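Local coordinates for GTP-binding protein (Pyrococcus horikoshii, PDB 1WXQ), which probably binds GTP and may hydrolyse nucleoside triphosphates, as an Obg-type GTPase that also carries a TGS domain, at residues 1-6 / 73-78; 99-105 / 213-217; 138-143 / 207-211. All coordinates share one frame. Residue numbers count along the deposited sequence, not the author numbering.

Contact 1. Residues 1-6 / 73-78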
HETATM    1  N   MSE A   1      -6.425   0.221  -6.624  1.00 42.00           N
HETATM    2  CA  MSE A   1      -5.387  -0.008  -5.580  1.00 40.72           C
HETATM    3  C   MSE A   1      -5.854  -1.042  -4.561  1.00 38.54           C
HETATM    4  O   MSE A   1      -7.016  -1.056  -4.157  1.00 37.56           O
HETATM    5  CB  MSE A   1      -5.056   1.309  -4.884  1.00 42.76           C
HETATM    6  CG  MSE A   1      -3.851   1.239  -3.965  1.00 47.17           C
HETATM    7 SE   MSE A   1      -4.270   0.572  -2.206  1.00 59.99          SE
HETATM    8  CE  MSE A   1      -4.704   2.289  -1.391  1.00 51.77           C
ATOM      9  N   GLU A   2      -4.941  -1.904  -4.141  1.00 35.66           N
ATOM     10  CA  GLU A   2      -5.272  -2.953  -3.189  1.00 33.61           C
ATOM     11  C   GLU A   2      -4.032  -3.430  -2.441  1.00 31.88           C
ATOM     12  O   GLU A   2      -2.944  -3.480  -3.014  1.00 31.81           O
ATOM     13  CB  GLU A   2      -5.942  -4.098  -3.949  1.00 33.50           C
ATOM     14  CG  GLU A   2      -5.478  -5.497  -3.629  1.00 39.65           C
ATOM     15  CD  GLU A   2      -5.673  -6.432  -4.819  1.00 46.83           C
ATOM     16  OE1 GLU A   2      -4.931  -6.264  -5.814  1.00 45.31           O
ATOM     17  OE2 GLU A   2      -6.566  -7.316  -4.765  1.00 51.20           O
ATOM     18  N   ILE A   3      -4.216  -3.784  -1.166  1.00 28.97           N
ATOM     19  CA  ILE A   3      -3.133  -4.250  -0.301  1.00 26.84           C
ATOM     20  C   ILE A   3      -3.240  -5.737  -0.009  1.00 27.04           C
ATOM     21  O   ILE A   3      -4.263  -6.195   0.481  1.00 27.96           O
ATOM     22  CB  ILE A   3      -3.145  -3.518   1.061  1.00 26.46           C
ATOM     23  CG1 ILE A   3      -3.019  -2.004   0.863  1.00 24.59           C
ATOM     24  CG2 ILE A   3      -2.021  -4.045   1.932  1.00 27.42           C
ATOM     25  CD1 ILE A   3      -3.154  -1.228   2.139  1.00 24.85           C
ATOM     26  N   GLY A   4      -2.178  -6.483  -0.292  1.00 26.29           N
ATOM     27  CA  GLY A   4      -2.184  -7.913  -0.038  1.00 24.39           C
ATOM     28  C   GLY A   4      -1.466  -8.241   1.260  1.00 24.12           C
ATOM     29  O   GLY A   4      -0.420  -7.654   1.544  1.00 25.63           O
ATOM     30  N   VAL A   5      -2.028  -9.160   2.047  1.00 23.40           N
ATOM     31  CA  VAL A   5      -1.448  -9.574   3.326  1.00 22.52           C
ATOM     32  C   VAL A   5      -0.914 -10.998   3.214  1.00 24.98           C
ATOM     33  O   VAL A   5      -1.673 -11.944   2.969  1.00 22.14           O
ATOM     34  CB  VAL A   5      -2.490  -9.530   4.448  1.00 24.50           C
ATOM     35  CG1 VAL A   5      -1.847  -9.905   5.759  1.00 24.27           C
ATOM     36  CG2 VAL A   5      -3.110  -8.146   4.532  1.00 23.13           C
ATOM     37  N   VAL A   6       0.396 -11.146   3.406  1.00 27.80           N
ATOM     38  CA  VAL A   6       1.049 -12.436   3.267  1.00 29.26           C
ATOM     39  C   VAL A   6       1.834 -12.801   4.511  1.00 29.62           C
ATOM     40  O   VAL A   6       2.127 -11.940   5.334  1.00 32.47           O
ATOM     41  CB  VAL A   6       2.046 -12.427   2.082  1.00 27.39           C
ATOM     42  CG1 VAL A   6       1.344 -12.017   0.802  1.00 30.63           C
ATOM     43  CG2 VAL A   6       3.186 -11.458   2.376  1.00 31.73           C
ATOM     44  N   VAL A  73     -10.201   0.886   1.615  1.00 31.04           N
ATOM     45  CA  VAL A  73      -9.109   0.305   0.836  1.00 30.70           C
ATOM     46  C   VAL A  73      -9.252  -1.207   0.720  1.00 29.18           C
ATOM     47  O   VAL A  73      -9.450  -1.886   1.719  1.00 29.60           O
ATOM     48  CB  VAL A  73      -7.744   0.574   1.531  1.00 33.39           C
ATOM     49  CG1 VAL A  73      -6.623  -0.209   0.832  1.00 26.05           C
ATOM     50  CG2 VAL A  73      -7.454   2.068   1.553  1.00 33.23           C
ATOM     51  N   LYS A  74      -9.120  -1.737  -0.493  1.00 30.22           N
ATOM     52  CA  LYS A  74      -9.225  -3.181  -0.696  1.00 29.62           C
ATOM     53  C   LYS A  74      -8.078  -3.907  -0.008  1.00 29.52           C
ATOM     54  O   LYS A  74      -6.944  -3.419   0.008  1.00 27.52           O
ATOM     55  CB  LYS A  74      -9.183  -3.528  -2.182  1.00 29.53           C
ATOM     56  CG  LYS A  74     -10.531  -3.656  -2.863  1.00 35.91           C
ATOM     57  CD  LYS A  74     -10.387  -4.414  -4.184  1.00 43.06           C
ATOM     58  CE  LYS A  74      -9.760  -5.783  -3.958  1.00 45.81           C
ATOM     59  NZ  LYS A  74      -9.497  -6.493  -5.226  1.00 51.09           N
HETATM   60  N   MSE A  75      -8.377  -5.084   0.535  1.00 28.99           N
HETATM   61  CA  MSE A  75      -7.380  -5.894   1.212  1.00 27.03           C
HETATM   62  C   MSE A  75      -7.624  -7.354   0.847  1.00 27.27           C
HETATM   63  O   MSE A  75      -8.766  -7.809   0.809  1.00 30.31           O
HETATM   64  CB  MSE A  75      -7.466  -5.685   2.726  1.00 27.32           C
HETATM   65  CG  MSE A  75      -6.336  -6.339   3.496  1.00 30.69           C
HETATM   66 SE   MSE A  75      -6.205  -5.737   5.328  1.00 44.81          SE
HETATM   67  CE  MSE A  75      -4.827  -4.389   5.088  1.00 29.61           C
ATOM     68  N   VAL A  76      -6.543  -8.082   0.585  1.00 26.92           N
ATOM     69  CA  VAL A  76      -6.608  -9.473   0.176  1.00 27.79           C
ATOM     70  C   VAL A  76      -5.885 -10.409   1.144  1.00 28.81           C
ATOM     71  O   VAL A  76      -4.747 -10.144   1.536  1.00 29.36           O
ATOM     72  CB  VAL A  76      -5.967  -9.617  -1.223  1.00 28.61           C
ATOM     73  CG1 VAL A  76      -6.050 -11.061  -1.718  1.00 30.33           C
ATOM     74  CG2 VAL A  76      -6.658  -8.679  -2.192  1.00 29.56           C
ATOM     75  N   ASP A  77      -6.538 -11.501   1.531  1.00 29.36           N
ATOM     76  CA  ASP A  77      -5.914 -12.469   2.429  1.00 32.76           C
ATOM     77  C   ASP A  77      -5.118 -13.416   1.516  1.00 34.74           C
ATOM     78  O   ASP A  77      -5.625 -14.443   1.063  1.00 36.12           O
ATOM     79  CB  ASP A  77      -6.983 -13.244   3.203  1.00 31.74           C
ATOM     80  CG  ASP A  77      -6.397 -14.108   4.309  1.00 33.73           C
ATOM     81  OD1 ASP A  77      -5.252 -14.589   4.173  1.00 34.30           O
ATOM     82  OD2 ASP A  77      -7.092 -14.318   5.321  1.00 39.24           O
ATOM     83  N   VAL A  78      -3.870 -13.051   1.250  1.00 37.51           N
ATOM     84  CA  VAL A  78      -2.992 -13.803   0.366  1.00 38.38           C
ATOM     85  C   VAL A  78      -2.380 -15.088   0.924  1.00 40.99           C
ATOM     86  O   VAL A  78      -1.390 -15.048   1.664  1.00 43.60           O
ATOM     87  CB  VAL A  78      -1.828 -12.895  -0.120  1.00 38.50           C
ATOM     88  CG1 VAL A  78      -0.875 -13.680  -1.002  1.00 36.56           C
ATOM     89  CG2 VAL A  78      -2.385 -11.697  -0.860  1.00 37.60           C
TER
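On one face of this parallel strand pair Ile3, Val5 and Met75 form the apolar centre: Val5 CG2 lies 3.8 Å from Met75 CG, Ile3 CG2 lies 4.2 Å from Met75 CE (a selenomethionine), and Ile3 CD1 extends the patch to Val73 CG1 at 3.8 Å. Beneath it the axes of 2-6 and 73-77 approach to 4.6 Å at 25°, with Ile3 opposite Met75 and Gly4 opposite Val76. The ladder reads Ile3 N to Lys74 O 3.0 Å, Val76 N to Ile3 O 3.0 Å and Val5 N to Val76 O 2.9 Å, so Ile3 bonds to the residues on both sides of its partner, as parallel pairing requires. The next link, Val78 N to Val5 O at 3.0 Å, is bent (129°) and weak, where an inverse gamma turn centred on Asp77 diverts the second strand. At the other end, on the face that carries the Val76 side chain, Lys74 NZ reaches Glu2 OE2 at 3.1 Å in a salt bridge. Asp77 pairs with Lys13 of a probable P-loop, which places its end of the sheet by the presumed nucleotide site. Helix 13-21 covers Met75 through Phe17 and Ala20, while strands 104-110 and 39-47 flank the pair.

Contact 2. Residues 99-105 / 213-217; sequences LRMASAL and VNKPM
Residues 99-102 form a type I beta turn, closed by Ala102 N to Leu99 O at 2.7 Å, and then a strand starts at Ala104. Residues 213-214 end a helix; Lys215 (phi/psi -131/53) breaks away, and Pro216 (-69/149) leads into extended Met217, a selenomethionine. The two segments pair in parallel: CA-CA is 5.0 Å for Ala104-Pro216 and 4.4 Å for Leu105-Met217, and Leu105 N donates to Pro216 O at 2.9 Å. Here strands 104-110 and 217-222 begin side by side in the sheet of the P-loop GTPase-type domain, the second entered from helix 200-214 through Lys215 and Pro216. The Lys215 side chain (mmtm) reaches toward the carbonyls of the turn, where Lys215 NZ lies among acceptors that must share its three hydrogens: Ala102 O at 2.9 Å, Arg100 O at 3.2 Å, Asn214 OD1 at 2.5 Å and Ile175 O. Ala104 CB lies 4.1 Å from Pro216 CG, against Leu316 of helix 305-316. Leu105 CB lies 3.8 Å from Met217 CB, covered by Ile138 of helix 127-147.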
ATOM      1  N   LEU A  99      -1.577 -12.125  -4.913  1.00 43.22           N
ATOM      2  CA  LEU A  99      -0.752 -10.930  -4.785  1.00 42.90           C
ATOM      3  C   LEU A  99      -0.475 -10.260  -6.129  1.00 41.94           C
ATOM      4  O   LEU A  99      -0.104  -9.091  -6.181  1.00 42.94           O
ATOM      5  CB  LEU A  99       0.574 -11.297  -4.110  1.00 42.78           C
ATOM      6  CG  LEU A  99       1.585 -12.105  -4.932  1.00 42.45           C
ATOM      7  CD1 LEU A  99       2.382 -11.178  -5.831  1.00 36.31           C
ATOM      8  CD2 LEU A  99       2.524 -12.843  -3.994  1.00 43.40           C
ATOM      9  N   ARG A 100      -0.659 -11.012  -7.209  1.00 40.89           N
ATOM     10  CA  ARG A 100      -0.415 -10.530  -8.573  1.00 40.78           C
ATOM     11  C   ARG A 100      -0.769  -9.061  -8.843  1.00 38.77           C
ATOM     12  O   ARG A 100       0.005  -8.344  -9.459  1.00 36.57           O
ATOM     13  CB  ARG A 100      -1.159 -11.436  -9.569  1.00 41.63           C
ATOM     14  CG  ARG A 100      -0.974 -11.089 -11.041  1.00 46.22           C
ATOM     15  CD  ARG A 100      -1.809 -12.001 -11.923  1.00 51.83           C
ATOM     16  NE  ARG A 100      -1.435 -13.410 -11.778  1.00 54.29           N
ATOM     17  CZ  ARG A 100      -0.301 -13.934 -12.241  1.00 55.87           C
ATOM     18  NH1 ARG A 100       0.574 -13.165 -12.885  1.00 61.93           N
ATOM     19  NH2 ARG A 100      -0.036 -15.224 -12.058  1.00 48.39           N
HETATM   20  N   MSE A 101      -1.934  -8.617  -8.378  1.00 38.84           N
HETATM   21  CA  MSE A 101      -2.382  -7.244  -8.605  1.00 38.73           C
HETATM   22  C   MSE A 101      -2.203  -6.309  -7.421  1.00 36.11           C
HETATM   23  O   MSE A 101      -2.677  -5.175  -7.431  1.00 36.04           O
HETATM   24  CB  MSE A 101      -3.855  -7.236  -9.020  1.00 39.80           C
HETATM   25  CG  MSE A 101      -4.121  -7.800 -10.411  1.00 46.40           C
HETATM   26 SE   MSE A 101      -3.074  -6.876 -11.755  1.00 68.12          SE
HETATM   27  CE  MSE A 101      -3.510  -5.042 -11.285  1.00 60.68           C
ATOM     28  N   ALA A 102      -1.514  -6.780  -6.397  1.00 33.02           N
ATOM     29  CA  ALA A 102      -1.304  -5.964  -5.217  1.00 34.57           C
ATOM     30  C   ALA A 102      -0.448  -4.739  -5.498  1.00 33.31           C
ATOM     31  O   ALA A 102       0.542  -4.820  -6.202  1.00 34.34           O
ATOM     32  CB  ALA A 102      -0.652  -6.806  -4.120  1.00 36.42           C
ATOM     33  N   SER A 103      -0.842  -3.600  -4.949  1.00 31.16           N
ATOM     34  CA  SER A 103      -0.051  -2.391  -5.105  1.00 29.69           C
ATOM     35  C   SER A 103       1.004  -2.429  -3.999  1.00 27.99           C
ATOM     36  O   SER A 103       2.036  -1.771  -4.081  1.00 27.51           O
ATOM     37  CB  SER A 103      -0.914  -1.142  -4.922  1.00 29.79           C
ATOM     38  OG  SER A 103      -1.871  -1.041  -5.949  1.00 33.43           O
ATOM     39  N   ALA A 104       0.721  -3.173  -2.941  1.00 25.42           N
ATOM     40  CA  ALA A 104       1.672  -3.270  -1.848  1.00 26.42           C
ATOM     41  C   ALA A 104       1.320  -4.460  -1.013  1.00 26.69           C
ATOM     42  O   ALA A 104       0.204  -4.969  -1.080  1.00 27.92           O
ATOM     43  CB  ALA A 104       1.663  -2.012  -0.981  1.00 26.19           C
ATOM     44  N   LEU A 105       2.280  -4.907  -0.220  1.00 25.86           N
ATOM     45  CA  LEU A 105       2.045  -6.049   0.626  1.00 26.32           C
ATOM     46  C   LEU A 105       2.425  -5.752   2.066  1.00 27.23           C
ATOM     47  O   LEU A 105       3.386  -5.031   2.332  1.00 25.96           O
ATOM     48  CB  LEU A 105       2.898  -7.220   0.164  1.00 25.91           C
ATOM     49  CG  LEU A 105       2.906  -7.673  -1.278  1.00 23.58           C
ATOM     50  CD1 LEU A 105       4.158  -8.529  -1.502  1.00 25.00           C
ATOM     51  CD2 LEU A 105       1.648  -8.432  -1.583  1.00 16.65           C
ATOM     52  N   VAL A 213       9.494  -1.797  -6.706  1.00 33.42           N
ATOM     53  CA  VAL A 213       8.567  -0.726  -7.044  1.00 31.47           C
ATOM     54  C   VAL A 213       7.111  -1.173  -7.203  1.00 31.65           C
ATOM     55  O   VAL A 213       6.201  -0.423  -6.849  1.00 33.33           O
ATOM     56  CB  VAL A 213       9.016  -0.019  -8.350  1.00 30.69           C
ATOM     57  CG1 VAL A 213       7.994   1.010  -8.762  1.00 32.38           C
ATOM     58  CG2 VAL A 213      10.363   0.646  -8.143  1.00 28.92           C
ATOM     59  N   ASN A 214       6.910  -2.393  -7.719  1.00 30.83           N
ATOM     60  CA  ASN A 214       5.580  -2.978  -7.989  1.00 31.61           C
ATOM     61  C   ASN A 214       5.015  -3.819  -6.845  1.00 34.24           C
ATOM     62  O   ASN A 214       3.806  -3.998  -6.725  1.00 35.34           O
ATOM     63  CB  ASN A 214       5.660  -3.826  -9.275  1.00 32.33           C
ATOM     64  CG  ASN A 214       4.345  -4.522  -9.633  1.00 30.87           C
ATOM     65  OD1 ASN A 214       4.065  -5.625  -9.167  1.00 33.73           O
ATOM     66  ND2 ASN A 214       3.539  -3.877 -10.477  1.00 34.82           N
ATOM     67  N   LYS A 215       5.889  -4.348  -6.007  1.00 33.91           N
ATOM     68  CA  LYS A 215       5.442  -5.147  -4.882  1.00 31.59           C
ATOM     69  C   LYS A 215       6.132  -4.673  -3.613  1.00 29.64           C
ATOM     70  O   LYS A 215       6.730  -5.447  -2.889  1.00 29.80           O
ATOM     71  CB  LYS A 215       5.719  -6.621  -5.157  1.00 31.02           C
ATOM     72  CG  LYS A 215       4.818  -7.187  -6.256  1.00 32.72           C
ATOM     73  CD  LYS A 215       3.346  -7.133  -5.839  1.00 35.79           C
ATOM     74  CE  LYS A 215       2.387  -7.583  -6.937  1.00 29.46           C
ATOM     75  NZ  LYS A 215       2.071  -6.512  -7.924  1.00 30.85           N
ATOM     76  N   PRO A 216       6.055  -3.370  -3.336  1.00 29.29           N
ATOM     77  CA  PRO A 216       6.685  -2.821  -2.139  1.00 28.86           C
ATOM     78  C   PRO A 216       5.922  -3.342  -0.943  1.00 31.67           C
ATOM     79  O   PRO A 216       4.714  -3.589  -1.017  1.00 31.87           O
ATOM     80  CB  PRO A 216       6.501  -1.320  -2.321  1.00 28.89           C
ATOM     81  CG  PRO A 216       5.161  -1.251  -2.966  1.00 26.48           C
ATOM     82  CD  PRO A 216       5.230  -2.350  -4.005  1.00 26.42           C
HETATM   83  N   MSE A 217       6.607  -3.517   0.171  1.00 33.27           N
HETATM   84  CA  MSE A 217       5.900  -4.023   1.328  1.00 33.47           C
HETATM   85  C   MSE A 217       6.263  -3.424   2.657  1.00 32.85           C
HETATM   86  O   MSE A 217       7.279  -2.753   2.807  1.00 32.21           O
HETATM   87  CB  MSE A 217       6.025  -5.546   1.401  1.00 35.05           C
HETATM   88  CG  MSE A 217       7.377  -6.147   1.039  1.00 35.64           C
HETATM   89 SE   MSE A 217       7.227  -8.102   1.063  1.00 56.40          SE
HETATM   90  CE  MSE A 217       8.082  -8.480  -0.629  1.00 48.86           C
TER

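Contact 3. Residues 138-143 / 207-211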
ATOM      1  N   ILE A 138       9.172 -13.750  -4.905  1.00 32.13           N
ATOM      2  CA  ILE A 138       8.526 -12.763  -5.772  1.00 31.43           C
ATOM      3  C   ILE A 138       9.495 -12.352  -6.869  1.00 30.91           C
ATOM      4  O   ILE A 138       9.109 -12.160  -8.019  1.00 30.56           O
ATOM      5  CB  ILE A 138       8.067 -11.538  -4.950  1.00 32.55           C
ATOM      6  CG1 ILE A 138       6.954 -11.981  -3.993  1.00 32.36           C
ATOM      7  CG2 ILE A 138       7.615 -10.426  -5.864  1.00 31.88           C
ATOM      8  CD1 ILE A 138       6.691 -11.047  -2.825  1.00 29.86           C
ATOM      9  N   ASP A 139      10.764 -12.249  -6.502  1.00 29.12           N
ATOM     10  CA  ASP A 139      11.809 -11.893  -7.443  1.00 28.73           C
ATOM     11  C   ASP A 139      11.951 -12.906  -8.557  1.00 27.39           C
ATOM     12  O   ASP A 139      11.989 -12.535  -9.722  1.00 28.94           O
ATOM     13  CB  ASP A 139      13.138 -11.748  -6.717  1.00 28.54           C
ATOM     14  CG  ASP A 139      13.332 -10.362  -6.158  1.00 32.00           C
ATOM     15  OD1 ASP A 139      12.318  -9.633  -6.023  1.00 37.50           O
ATOM     16  OD2 ASP A 139      14.492  -9.998  -5.854  1.00 33.74           O
ATOM     17  N   TYR A 140      12.025 -14.187  -8.218  1.00 25.38           N
ATOM     18  CA  TYR A 140      12.177 -15.190  -9.257  1.00 24.96           C
ATOM     19  C   TYR A 140      10.904 -15.399 -10.057  1.00 25.67           C
ATOM     20  O   TYR A 140      10.954 -15.734 -11.241  1.00 24.31           O
ATOM     21  CB  TYR A 140      12.683 -16.501  -8.656  1.00 25.44           C
ATOM     22  CG  TYR A 140      14.152 -16.393  -8.367  1.00 24.34           C
ATOM     23  CD1 TYR A 140      14.621 -15.527  -7.380  1.00 19.36           C
ATOM     24  CD2 TYR A 140      15.090 -17.061  -9.159  1.00 24.09           C
ATOM     25  CE1 TYR A 140      15.983 -15.322  -7.191  1.00 26.27           C
ATOM     26  CE2 TYR A 140      16.457 -16.858  -8.979  1.00 22.61           C
ATOM     27  CZ  TYR A 140      16.898 -15.992  -8.001  1.00 27.34           C
ATOM     28  OH  TYR A 140      18.255 -15.786  -7.837  1.00 21.58           O
ATOM     29  N   TRP A 141       9.758 -15.164  -9.429  1.00 26.58           N
ATOM     30  CA  TRP A 141       8.469 -15.310 -10.119  1.00 29.13           C
ATOM     31  C   TRP A 141       8.384 -14.367 -11.361  1.00 29.52           C
ATOM     32  O   TRP A 141       8.038 -14.813 -12.454  1.00 30.98           O
ATOM     33  CB  TRP A 141       7.357 -15.077  -9.108  1.00 29.21           C
ATOM     34  CG  TRP A 141       6.030 -14.736  -9.724  1.00 31.38           C
ATOM     35  CD1 TRP A 141       5.342 -15.455 -10.660  1.00 23.53           C
ATOM     36  CD2 TRP A 141       5.230 -13.573  -9.442  1.00 31.73           C
ATOM     37  NE1 TRP A 141       4.164 -14.812 -10.981  1.00 27.57           N
ATOM     38  CE2 TRP A 141       4.069 -13.659 -10.250  1.00 29.04           C
ATOM     39  CE3 TRP A 141       5.382 -12.470  -8.584  1.00 35.16           C
ATOM     40  CZ2 TRP A 141       3.064 -12.685 -10.227  1.00 30.22           C
ATOM     41  CZ3 TRP A 141       4.376 -11.493  -8.561  1.00 42.97           C
ATOM     42  CH2 TRP A 141       3.233 -11.612  -9.379  1.00 34.38           C
ATOM     43  N   ILE A 142       8.671 -13.073 -11.125  1.00 30.56           N
ATOM     44  CA  ILE A 142       8.797 -12.016 -12.122  1.00 31.20           C
ATOM     45  C   ILE A 142       9.897 -12.335 -13.135  1.00 27.85           C
ATOM     46  O   ILE A 142       9.748 -12.172 -14.337  1.00 28.24           O
ATOM     47  CB  ILE A 142       9.120 -10.709 -11.396  1.00 32.11           C
ATOM     48  CG1 ILE A 142       8.200 -10.537 -10.185  1.00 37.49           C
ATOM     49  CG2 ILE A 142       8.884  -9.515 -12.340  1.00 32.40           C
ATOM     50  CD1 ILE A 142       8.067  -9.072  -9.762  1.00 26.42           C
ATOM     51  N   TYR A 143      11.053 -12.765 -12.598  1.00 25.32           N
ATOM     52  CA  TYR A 143      12.167 -13.116 -13.470  1.00 24.12           C
ATOM     53  C   TYR A 143      11.795 -14.259 -14.417  1.00 24.44           C
ATOM     54  O   TYR A 143      12.144 -14.266 -15.590  1.00 24.32           O
ATOM     55  CB  TYR A 143      13.347 -13.526 -12.588  1.00 22.12           C
ATOM     56  CG  TYR A 143      14.314 -14.340 -13.373  1.00 18.86           C
ATOM     57  CD1 TYR A 143      15.174 -13.719 -14.272  1.00 12.73           C
ATOM     58  CD2 TYR A 143      14.418 -15.715 -13.157  1.00 17.88           C
ATOM     59  CE1 TYR A 143      16.141 -14.458 -14.937  1.00 14.96           C
ATOM     60  CE2 TYR A 143      15.378 -16.457 -13.827  1.00 14.33           C
ATOM     61  CZ  TYR A 143      16.235 -15.834 -14.716  1.00 18.95           C
ATOM     62  OH  TYR A 143      17.218 -16.559 -15.363  1.00 16.73           O
ATOM     63  N   ALA A 207      14.300  -7.778 -12.682  1.00 24.83           N
ATOM     64  CA  ALA A 207      13.145  -8.335 -11.984  1.00 25.73           C
ATOM     65  C   ALA A 207      13.066  -7.791 -10.557  1.00 26.66           C
ATOM     66  O   ALA A 207      12.012  -7.340 -10.118  1.00 25.80           O
ATOM     67  CB  ALA A 207      13.220  -9.876 -11.953  1.00 25.29           C
ATOM     68  N   SER A 208      14.188  -7.835  -9.845  1.00 28.28           N
ATOM     69  CA  SER A 208      14.238  -7.360  -8.472  1.00 30.00           C
ATOM     70  C   SER A 208      13.845  -5.887  -8.403  1.00 29.14           C
ATOM     71  O   SER A 208      13.109  -5.476  -7.504  1.00 28.29           O
ATOM     72  CB  SER A 208      15.650  -7.556  -7.880  1.00 30.20           C
ATOM     73  OG  SER A 208      15.951  -8.941  -7.685  1.00 31.12           O
ATOM     74  N   GLU A 209      14.319  -5.101  -9.361  1.00 26.90           N
ATOM     75  CA  GLU A 209      14.005  -3.691  -9.365  1.00 27.77           C
ATOM     76  C   GLU A 209      12.514  -3.468  -9.563  1.00 27.42           C
ATOM     77  O   GLU A 209      11.950  -2.513  -9.036  1.00 29.35           O
ATOM     78  CB  GLU A 209      14.795  -2.973 -10.454  1.00 25.87           C
ATOM     79  CG  GLU A 209      14.632  -1.458 -10.420  1.00 35.43           C
ATOM     80  CD  GLU A 209      14.710  -0.868  -9.014  1.00 39.20           C
ATOM     81  OE1 GLU A 209      15.632  -1.233  -8.245  1.00 39.71           O
ATOM     82  OE2 GLU A 209      13.844  -0.027  -8.691  1.00 34.86           O
ATOM     83  N   ILE A 210      11.871  -4.354 -10.314  1.00 26.93           N
ATOM     84  CA  ILE A 210      10.440  -4.239 -10.574  1.00 26.47           C
ATOM     85  C   ILE A 210       9.653  -4.558  -9.319  1.00 27.79           C
ATOM     86  O   ILE A 210       8.672  -3.880  -9.005  1.00 24.05           O
ATOM     87  CB  ILE A 210      10.007  -5.188 -11.711  1.00 27.53           C
ATOM     88  CG1 ILE A 210      10.489  -4.635 -13.052  1.00 23.32           C
ATOM     89  CG2 ILE A 210       8.514  -5.335 -11.735  1.00 25.05           C
ATOM     90  CD1 ILE A 210       9.927  -3.254 -13.349  1.00 29.01           C
ATOM     91  N   ARG A 211      10.096  -5.591  -8.599  1.00 29.57           N
ATOM     92  CA  ARG A 211       9.444  -6.008  -7.371  1.00 30.70           C
ATOM     93  C   ARG A 211       9.461  -4.860  -6.378  1.00 29.92           C
ATOM     94  O   ARG A 211       8.435  -4.502  -5.815  1.00 28.40           O
ATOM     95  CB  ARG A 211      10.164  -7.225  -6.772  1.00 30.52           C
ATOM     96  CG  ARG A 211       9.592  -7.714  -5.448  1.00 35.27           C
ATOM     97  CD  ARG A 211      10.296  -7.089  -4.251  1.00 36.51           C
ATOM     98  NE  ARG A 211      11.715  -7.433  -4.255  1.00 44.96           N
ATOM     99  CZ  ARG A 211      12.595  -7.067  -3.323  1.00 51.05           C
ATOM    100  NH1 ARG A 211      12.215  -6.339  -2.284  1.00 55.34           N
ATOM    101  NH2 ARG A 211      13.867  -7.425  -3.440  1.00 54.26           N
TER
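Two helices pack here at a steep crossing, helix 127-147 against helix 200-214, beside the sheet of the GTPase-type domain. The axes of 138-143 and 207-211 approach to 8.5 Å at 118°, a close spacing made possible by the small residue at the interface: Ala207 CB points at the partner helix and sits 3.7 Å from Tyr143 CB, 3.7 Å from Asp139 O and 4.2 Å from Ile142 CB. Further along, Ile142 CG2 meets Ile210 CG2 at 4.2 Å, and Ile138 CG2 rests on Arg211 CG at 3.4 Å. Asp139 supplies the polar part. Asp139 OD1 accepts from Arg211 NE at 2.9 Å (155°) in a salt bridge, near the guanidinium plane, and Asp139 OD2 accepts from Ser208 OG at 2.6 Å. Arg211 NH1 has a second acid, Glu135, on the same helix as Asp139. One carboxylate thus uses both oxygens to join Ser208 and Arg211, residues three apart, so a buried charge is compensated and directional bonds add to the packing at the crossing.

How the contacts relate
Contacts 1 and 2 (centres about 9 Å apart) lie in one sheet, where strand 2-7 is flanked by 68-77 and 104-110, and 217-222 pairs with the far edge of 104-110. Glu2 O to Ser103 N and Gly4 N to Ala104 O, both 2.9 Å and probable hydrogen bonds, join them. Contact 3 lies about 11 Å from contact 2 and about 19 Å from contact 1, between centres; it shares helix 200-214 with contact 2 and touches it, for example where Leu99 CD1 meets Trp141 CZ3 at 3.4 Å. Along the chain contact 1 closes first; contact 3 is nested in the loop closed by contact 2, a roughly half-helical excursion that returns to the same GTPase-type sheet.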